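Local coordinates for protein MucR Phosphodiesterase (Pseudomonas aeruginosa, PDB 5M1T) that is a phosphodiesterase with an EAL domain of TIM-barrel-like fold that holds two magnesium ions and the ligand C2E, at residues F188-S193 with R210-E215. Residues are numbered along the deposited sequence; the frame is centred on the assembly and turned at random.
Sequences FGTGYS and RGFINE. With C2E (9,9'-[(2R,3R,3aS,5S,7aR,9R,10R,10aS,12S,14aR)-3,5,10,12-tetrahydroxy-5,12-dioxidooctahydro-2H,7H-difuro[3,2-d:3',2'-j][1,3,7,9,2,8]tetraoxadiphosphacyclododecine-2,9-diyl]bis(2-amino-1,9-dihydro-6H-purin-6-one)), chain C.
The Phe212 ring meets the 188-193 loop with its rim. Gly189 O faces the ring edge almost level with it, 3.4 Å from Phe212 CZ. Thr190 N lies at the edge too, 4.0 Å from Phe212 CE2. Phe188 O comes in obliquely, 3.6 Å from Phe212 CE2. The other flat group is the Arg210 guanidinium, and C2E O4' lies over one of its faces, nearer the border than the middle. The EAL domain is a TIM-barrel-like fold, and this contact joins two of its neighbouring beta-to-alpha loops. The 188-193 loop follows strand 182-188. Helix 210-214 comes just after strand 205-208, the next strand in the sheet.

Phe212 carries the contact. Its CG lies anti to the carbonyl carbon (chi1 -60°), and the ring reaches the turn at Gly189. Gly189 has no side chain, and its backbone lies directly against the ring, with Gly189 CA 3.6 Å from Phe212 CE2. No hydrogen bond crosses between the segments. The contact is ring edge to backbone, probably partly electrostatic where Gly189 O faces the C-H groups of the edge. Asp222 and Val226 of helix 220-236 also touch Phe212.

The loop is tied down elsewhere. Glu159 OE1 accepts bonds from Gly189 N and Gly191 N, and Glu159 OE2 bonds Ser193 OG. Thr190 OG1 bonds the backbone O of Asp187, a magnesium ligand. Thr190 CG2 only grazes the ring, 4.3 Å from Phe212 CE2.

The CB of Arg210 points away from the loop, and the side chain lines the ligand pocket. Its chain is extended from CG to NE, which carries the guanidinium to a ribose and a phosphate of C2E. Arg210 NH1 comes within 3.2 Å of C2E O1P.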
loop_
_atom_site.group_PDB
_atom_site.type_symbol
_atom_site.label_atom_id
_atom_site.label_comp_id
_atom_site.label_asym_id
_atom_site.label_seq_id
_atom_site.Cartn_x
_atom_site.Cartn_y
_atom_site.Cartn_z
ATOM N N PHE A 188 -8.870 16.039 8.197
ATOM C CA PHE A 188 -10.040 16.156 7.356
ATOM C C PHE A 188 -10.292 17.631 7.013
ATOM O O PHE A 188 -10.128 18.531 7.835
ATOM C CB PHE A 188 -11.257 15.487 7.986
ATOM C CG PHE A 188 -12.355 15.235 7.018
ATOM C CD1 PHE A 188 -12.350 14.097 6.238
ATOM C CD2 PHE A 188 -13.382 16.167 6.843
ATOM C CE1 PHE A 188 -13.349 13.858 5.309
ATOM C CE2 PHE A 188 -14.392 15.928 5.924
ATOM C CZ PHE A 188 -14.369 14.770 5.151
ATOM N N GLY A 189 -10.593 17.863 5.745
ATOM C CA GLY A 189 -10.818 19.200 5.238
ATOM C C GLY A 189 -9.676 19.596 4.328
ATOM O O GLY A 189 -9.842 20.497 3.499
ATOM N N THR A 190 -8.535 18.920 4.460
ATOM C CA THR A 190 -7.351 19.210 3.640
ATOM C C THR A 190 -7.277 18.484 2.293
ATOM O O THR A 190 -6.464 18.844 1.454
ATOM C CB THR A 190 -6.032 18.910 4.384
ATOM O OG1 THR A 190 -5.903 17.507 4.589
ATOM C CG2 THR A 190 -6.000 19.623 5.708
ATOM N N GLY A 191 -8.088 17.450 2.107
ATOM C CA GLY A 191 -8.063 16.689 0.878
ATOM C C GLY A 191 -9.362 16.876 0.123
ATOM O O GLY A 191 -10.130 17.847 0.361
ATOM N N TYR A 192 -9.606 15.949 -0.788
ATOM C CA TYR A 192 -10.829 15.947 -1.598
ATOM C C TYR A 192 -11.531 14.613 -1.392
ATOM O O TYR A 192 -10.956 13.562 -1.678
ATOM C CB TYR A 192 -10.501 16.136 -3.079
ATOM C CG TYR A 192 -9.936 17.498 -3.428
ATOM C CD1 TYR A 192 -8.617 17.845 -3.114
ATOM C CD2 TYR A 192 -10.694 18.416 -4.119
ATOM C CE1 TYR A 192 -8.107 19.088 -3.447
ATOM C CE2 TYR A 192 -10.178 19.653 -4.474
ATOM C CZ TYR A 192 -8.895 19.990 -4.119
ATOM O OH TYR A 192 -8.409 21.235 -4.483
ATOM N N SER A 193 -12.769 14.652 -0.894
ATOM C CA SER A 193 -13.531 13.426 -0.585
ATOM C C SER A 193 -14.720 13.221 -1.489
ATOM O O SER A 193 -15.443 14.156 -1.812
ATOM C CB SER A 193 -14.020 13.431 0.869
ATOM O OG SER A 193 -12.941 13.338 1.749
ATOM N N ARG A 210 -6.245 20.710 12.231
ATOM C CA ARG A 210 -5.953 21.806 13.135
ATOM C C ARG A 210 -5.873 23.135 12.433
ATOM O O ARG A 210 -6.115 24.151 13.058
ATOM C CB ARG A 210 -4.650 21.580 13.893
ATOM C CG ARG A 210 -3.386 21.506 13.037
ATOM C CD ARG A 210 -2.181 21.307 13.964
ATOM N NE ARG A 210 -0.888 20.948 13.382
ATOM C CZ ARG A 210 -0.622 19.860 12.636
ATOM N NH1 ARG A 210 -1.589 19.011 12.218
ATOM N NH2 ARG A 210 0.649 19.634 12.255
ATOM N N GLY A 211 -5.532 23.128 11.145
ATOM C CA GLY A 211 -5.483 24.358 10.342
ATOM C C GLY A 211 -6.784 25.137 10.366
ATOM O O GLY A 211 -6.795 26.377 10.450
ATOM N N PHE A 212 -7.896 24.423 10.355
ATOM C CA PHE A 212 -9.204 25.081 10.389
ATOM C C PHE A 212 -9.583 25.627 11.752
ATOM O O PHE A 212 -10.295 26.640 11.859
ATOM C CB PHE A 212 -10.277 24.120 9.914
ATOM C CG PHE A 212 -10.053 23.651 8.513
ATOM C CD1 PHE A 212 -10.279 24.506 7.455
ATOM C CD2 PHE A 212 -9.580 22.383 8.261
ATOM C CE1 PHE A 212 -10.079 24.108 6.163
ATOM C CE2 PHE A 212 -9.352 21.972 6.973
ATOM C CZ PHE A 212 -9.593 22.843 5.917
ATOM N N ILE A 213 -9.083 24.985 12.795
ATOM C CA ILE A 213 -9.314 25.482 14.148
ATOM C C ILE A 213 -8.523 26.776 14.391
ATOM O O ILE A 213 -9.044 27.738 14.940
ATOM C CB ILE A 213 -8.932 24.420 15.193
ATOM C CG1 ILE A 213 -9.647 23.096 14.898
ATOM C CG2 ILE A 213 -9.214 24.907 16.597
ATOM C CD1 ILE A 213 -11.122 23.189 14.623
ATOM N N ASN A 214 -7.259 26.766 13.985
ATOM C CA ASN A 214 -6.359 27.885 14.204
ATOM C C ASN A 214 -6.770 29.147 13.450
ATOM O O ASN A 214 -6.493 30.249 13.903
ATOM C CB ASN A 214 -4.974 27.487 13.729
ATOM C CG ASN A 214 -3.903 28.460 14.159
ATOM O OD1 ASN A 214 -3.859 28.919 15.318
ATOM N ND2 ASN A 214 -3.001 28.753 13.240
ATOM N N GLU A 215 -7.387 28.992 12.276
ATOM C CA GLU A 215 -7.764 30.150 11.483
ATOM C C GLU A 215 -9.142 30.734 11.850
ATOM O O GLU A 215 -9.540 31.733 11.263
ATOM C CB GLU A 215 -7.724 29.810 9.979
ATOM C CG GLU A 215 -6.322 29.528 9.409
ATOM C CD GLU A 215 -5.481 30.780 9.188
ATOM O OE1 GLU A 215 -4.217 30.712 9.238
ATOM O OE2 GLU A 215 -6.100 31.842 8.958
HETATM P P1 C2E C . -1.216 14.802 13.011
HETATM O O2P C2E C . -1.644 13.375 12.807
HETATM O O1P C2E C . -2.200 15.846 12.528
HETATM O "O5'" C2E C . -0.940 14.990 14.570
HETATM C "C5'" C2E C . -1.377 16.146 15.250
HETATM C "C4'" C2E C . -0.299 17.206 15.271
HETATM O "O4'" C2E C . -0.869 18.418 15.800
HETATM C "C3'" C2E C . 0.857 16.844 16.188
HETATM O "O3'" C2E C . 2.055 17.412 15.659
HETATM C "C2'" C2E C . 0.521 17.535 17.491
HETATM O "O2'" C2E C . 1.670 17.825 18.289
HETATM C "C1'" C2E C . -0.110 18.808 16.946
HETATM N N9 C2E C . -1.000 19.483 17.889
HETATM C C8 C2E C . -1.899 18.912 18.707
HETATM N N7 C2E C . -2.543 19.860 19.423
HETATM C C5 C2E C . -2.060 21.052 19.046
HETATM C C6 C2E C . -2.308 22.452 19.405
HETATM O O6 C2E C . -3.178 22.735 20.259
HETATM N N1 C2E C . -1.579 23.388 18.777
HETATM C C2 C2E C . -0.641 23.080 17.852
HETATM N N2 C2E C . 0.068 24.067 17.257
HETATM N N3 C2E C . -0.374 21.818 17.471
HETATM C C4 C2E C . -1.039 20.794 18.037
HETATM P P11 C2E C . 3.399 16.535 15.555
HETATM O O21 C2E C . 3.537 15.713 16.826
HETATM O O11 C2E C . 4.561 17.459 15.404
HETATM O O5A C2E C . 3.222 15.557 14.303
HETATM C C5A C2E C . 3.023 16.133 13.008
HETATM C C4A C2E C . 2.565 15.063 12.041
HETATM O O4A C2E C . 3.517 14.007 11.970
HETATM C C3A C2E C . 1.305 14.368 12.487
HETATM O O3A C2E C . 0.138 15.115 12.194
HETATM C C2A C2E C . 1.365 13.065 11.734
HETATM O O2A C2E C . 0.942 13.220 10.387
HETATM C C1A C2E C . 2.844 12.768 11.722
HETATM N N91 C2E C . 3.176 11.748 12.758
HETATM C C81 C2E C . 3.424 11.925 14.072
HETATM N N71 C2E C . 3.722 10.741 14.670
HETATM C C51 C2E C . 3.660 9.799 13.713
HETATM C C61 C2E C . 3.850 8.340 13.638
HETATM O O61 C2E C . 4.136 7.687 14.665
HETATM N N11 C2E C . 3.691 7.745 12.443
HETATM C C21 C2E C . 3.362 8.445 11.335
HETATM N N21 C2E C . 3.217 7.798 10.165
HETATM N N31 C2E C . 3.170 9.781 11.323
HETATM C C41 C2E C . 3.298 10.472 12.470
#